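PDB 4Q48: DNA helicase RecQ from Deinococcus radiodurans, which probably couples ATP hydrolysis to 3'-5' translocation and unwinding of duplex DNA, here represented by its catalytic core of helicase, zinc-binding and RQC domains. Local coordinates for residues A[150-155]-A[188-193]. Sequence-based numbering, arbitrary orientation.
Sequences VSQWGH and RADIKS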
ATOM      1  N   VAL A 150       9.974  -9.073  -1.121  1.00 65.62           N
ATOM      2  CA  VAL A 150      10.577  -9.839  -2.207  1.00 68.69           C
ATOM      3  C   VAL A 150      10.767  -8.959  -3.450  1.00 72.23           C
ATOM      4  O   VAL A 150      11.702  -9.154  -4.225  1.00 71.83           O
ATOM      5  CB  VAL A 150       9.731 -11.092  -2.561  1.00 69.59           C
ATOM      6  CG1 VAL A 150       9.585 -11.981  -1.343  1.00 67.10           C
ATOM      7  CG2 VAL A 150       8.357 -10.709  -3.100  1.00 65.07           C
ATOM      8  N   SER A 151       9.886  -7.974  -3.609  1.00 73.98           N
ATOM      9  CA  SER A 151       9.835  -7.112  -4.790  1.00 76.31           C
ATOM     10  C   SER A 151      10.855  -5.984  -4.793  1.00 77.92           C
ATOM     11  O   SER A 151      11.132  -5.388  -3.746  1.00 71.70           O
ATOM     12  CB  SER A 151       8.436  -6.502  -4.924  1.00 75.74           C
ATOM     13  OG  SER A 151       8.308  -5.783  -6.135  1.00 76.60           O
ATOM     14  N   GLN A 152      11.429  -5.713  -5.969  1.00 82.89           N
ATOM     15  CA  GLN A 152      12.247  -4.514  -6.172  1.00 82.04           C
ATOM     16  C   GLN A 152      11.346  -3.295  -5.978  1.00 81.31           C
ATOM     17  O   GLN A 152      11.812  -2.211  -5.631  1.00 87.36           O
ATOM     18  CB  GLN A 152      12.871  -4.470  -7.576  1.00 79.71           C
ATOM     19  CG  GLN A 152      11.835  -4.210  -8.681  1.00 80.20           C
ATOM     20  CD  GLN A 152      12.142  -4.859 -10.026  1.00 83.75           C
ATOM     21  OE1 GLN A 152      12.323  -6.080 -10.125  1.00 79.36           O
ATOM     22  NE2 GLN A 152      12.164  -4.042 -11.081  1.00 79.97           N
ATOM     23  N   TRP A 153      10.049  -3.489  -6.213  1.00 75.87           N
ATOM     24  CA  TRP A 153       9.092  -2.387  -6.239  1.00 79.55           C
ATOM     25  C   TRP A 153       8.508  -1.918  -4.911  1.00 83.75           C
ATOM     26  O   TRP A 153       8.822  -0.827  -4.435  1.00 90.89           O
ATOM     27  CB  TRP A 153       7.922  -2.756  -7.166  1.00 77.01           C
ATOM     28  CG  TRP A 153       8.350  -2.989  -8.592  1.00 83.79           C
ATOM     29  CD1 TRP A 153       8.620  -4.192  -9.194  1.00 83.53           C
ATOM     30  CD2 TRP A 153       8.584  -1.981  -9.587  1.00 85.92           C
ATOM     31  NE1 TRP A 153       9.003  -3.989 -10.503  1.00 83.92           N
ATOM     32  CE2 TRP A 153       8.985  -2.643 -10.768  1.00 79.91           C
ATOM     33  CE3 TRP A 153       8.485  -0.581  -9.596  1.00 77.93           C
ATOM     34  CZ2 TRP A 153       9.284  -1.958 -11.934  1.00 73.11           C
ATOM     35  CZ3 TRP A 153       8.781   0.093 -10.755  1.00 72.87           C
ATOM     36  CH2 TRP A 153       9.176  -0.594 -11.909  1.00 73.27           C
ATOM     37  N   GLY A 154       7.709  -2.770  -4.287  1.00 81.57           N
ATOM     38  CA  GLY A 154       6.730  -2.303  -3.326  1.00 84.87           C
ATOM     39  C   GLY A 154       7.068  -1.599  -2.029  1.00 92.26           C
ATOM     40  O   GLY A 154       6.167  -0.972  -1.454  1.00 91.01           O
ATOM     41  N   HIS A 155       8.319  -1.665  -1.569  1.00 88.64           N
ATOM     42  CA  HIS A 155       8.623  -1.173  -0.226  1.00 92.47           C
ATOM     43  C   HIS A 155      10.099  -1.449   0.024  1.00 87.92           C
ATOM     44  O   HIS A 155      10.935  -1.192  -0.843  1.00 86.32           O
ATOM     45  CB  HIS A 155       7.696  -1.878   0.797  1.00 92.13           C
ATOM     46  CG  HIS A 155       7.635  -1.252   2.161  1.00 98.31           C
ATOM     47  ND1 HIS A 155       8.430  -1.658   3.214  1.00 97.94           N
ATOM     48  CD2 HIS A 155       6.845  -0.260   2.651  1.00 92.49           C
ATOM     49  CE1 HIS A 155       8.136  -0.944   4.288  1.00 98.87           C
ATOM     50  NE2 HIS A 155       7.180  -0.084   3.968  1.00 95.50           N
ATOM     51  N   ARG A 188       2.136  -6.791  -6.056  1.00 62.00           N
ATOM     52  CA  ARG A 188       1.202  -7.912  -5.934  1.00 67.17           C
ATOM     53  C   ARG A 188       1.581  -9.015  -6.917  1.00 68.22           C
ATOM     54  O   ARG A 188       1.446 -10.202  -6.625  1.00 65.29           O
ATOM     55  CB  ARG A 188      -0.228  -7.442  -6.215  1.00 61.03           C
ATOM     56  CG  ARG A 188      -0.785  -6.450  -5.218  1.00 63.43           C
ATOM     57  CD  ARG A 188      -2.299  -6.439  -5.272  1.00 64.22           C
ATOM     58  NE  ARG A 188      -2.759  -5.887  -6.550  1.00 64.57           N
ATOM     59  CZ  ARG A 188      -2.901  -4.581  -6.782  1.00 61.73           C
ATOM     60  NH1 ARG A 188      -2.651  -3.712  -5.820  1.00 53.27           N
ATOM     61  NH2 ARG A 188      -3.315  -4.134  -7.964  1.00 64.39           N
ATOM     62  N   ALA A 189       2.039  -8.606  -8.093  1.00 66.66           N
ATOM     63  CA  ALA A 189       2.398  -9.540  -9.139  1.00 65.11           C
ATOM     64  C   ALA A 189       3.686 -10.305  -8.817  1.00 64.18           C
ATOM     65  O   ALA A 189       3.798 -11.497  -9.109  1.00 60.92           O
ATOM     66  CB  ALA A 189       2.529  -8.792 -10.461  1.00 65.75           C
ATOM     67  N   ASP A 190       4.621  -9.620  -8.159  1.00 64.35           N
ATOM     68  CA  ASP A 190       5.942 -10.154  -7.831  1.00 57.05           C
ATOM     69  C   ASP A 190       5.959 -11.094  -6.636  1.00 66.08           C
ATOM     70  O   ASP A 190       6.752 -12.036  -6.589  1.00 67.20           O
ATOM     71  CB  ASP A 190       6.879  -8.992  -7.509  1.00 66.58           C
ATOM     72  CG  ASP A 190       7.722  -8.574  -8.678  1.00 76.97           C
ATOM     73  OD1 ASP A 190       7.381  -8.962  -9.822  1.00 77.95           O
ATOM     74  OD2 ASP A 190       8.702  -7.820  -8.437  1.00 72.23           O
ATOM     75  N   ILE A 191       5.053 -10.866  -5.691  1.00 69.68           N
ATOM     76  CA  ILE A 191       4.860 -11.792  -4.586  1.00 62.30           C
ATOM     77  C   ILE A 191       4.358 -13.126  -5.111  1.00 63.99           C
ATOM     78  O   ILE A 191       4.864 -14.176  -4.715  1.00 67.58           O
ATOM     79  CB  ILE A 191       3.869 -11.232  -3.558  1.00 60.91           C
ATOM     80  CG1 ILE A 191       4.440  -9.967  -2.921  1.00 60.56           C
ATOM     81  CG2 ILE A 191       3.554 -12.271  -2.495  1.00 57.59           C
ATOM     82  CD1 ILE A 191       3.446  -9.214  -2.024  1.00 63.02           C
ATOM     83  N   LYS A 192       3.412 -13.079  -6.047  1.00 57.30           N
ATOM     84  CA  LYS A 192       2.860 -14.289  -6.618  1.00 59.12           C
ATOM     85  C   LYS A 192       4.034 -15.096  -7.194  1.00 63.24           C
ATOM     86  O   LYS A 192       4.133 -16.307  -6.982  1.00 63.85           O
ATOM     87  CB  LYS A 192       1.802 -13.959  -7.680  1.00 61.61           C
ATOM     88  CG  LYS A 192       0.512 -13.328  -7.115  1.00 64.34           C
ATOM     89  CD  LYS A 192      -0.470 -12.906  -8.226  1.00 64.68           C
ATOM     90  CE  LYS A 192      -1.684 -12.130  -7.679  1.00 64.28           C
ATOM     91  NZ  LYS A 192      -3.024 -12.784  -7.926  1.00 65.32           N
ATOM     92  N   SER A 193       4.962 -14.420  -7.859  1.00 57.12           N
ATOM     93  CA  SER A 193       6.038 -15.129  -8.543  1.00 62.00           C
ATOM     94  C   SER A 193       7.051 -15.810  -7.611  1.00 65.62           C
ATOM     95  O   SER A 193       7.510 -16.917  -7.897  1.00 59.43           O
ATOM     96  CB  SER A 193       6.778 -14.180  -9.481  1.00 59.23           C
ATOM     97  OG  SER A 193       6.171 -14.183 -10.757  1.00 62.54           O
TER
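An ST turn shapes the loop 150-155 at Ser151, whose hydroxyl also bonds Asp190 on helix 185-194, in the first RecA-like domain of this RecQ helicase; the segment forms the first part of the aromatic-rich loop that follows the DEAH motif in RecQ enzymes. At the centre, Ser151 OG donates to Asp190 OD2 at 3.1 Å, reaching the oxygen from above the carboxylate plane, 32° out of it. The same hydroxyl accepts from Trp153 N, with 2.9 Å between Trp153 N and Ser151 OG. Serine suits the place because one small group can both give and receive, and its torsion, OG anti to the backbone N (chi1 -173°), turns OG to meet both partners. An alanine here would remove both bonds and would probably loosen the turn and its tie to the helix. Aspartate supplies the acceptor, and its OD2 also lies at the indole edge, 3.7 Å from Trp153 CD1, with carboxylate and ring planes 58° apart. One residue before Ser151, Val150 crosses Ile191 at about a right angle, CG2 of Val150 lying 4.0 Å from CG1 of Ile191, branched side chains suited to a buried apolar seam.

Farther out, Ile191 also touches Leu43 of strand 42-45. Tryptophan is large enough to meet Asp190 at its edge while Arg363, Val364 and Ser367 of helix 359-376 pack on its side chain and Arg186 makes a cation-pi contact with the indole.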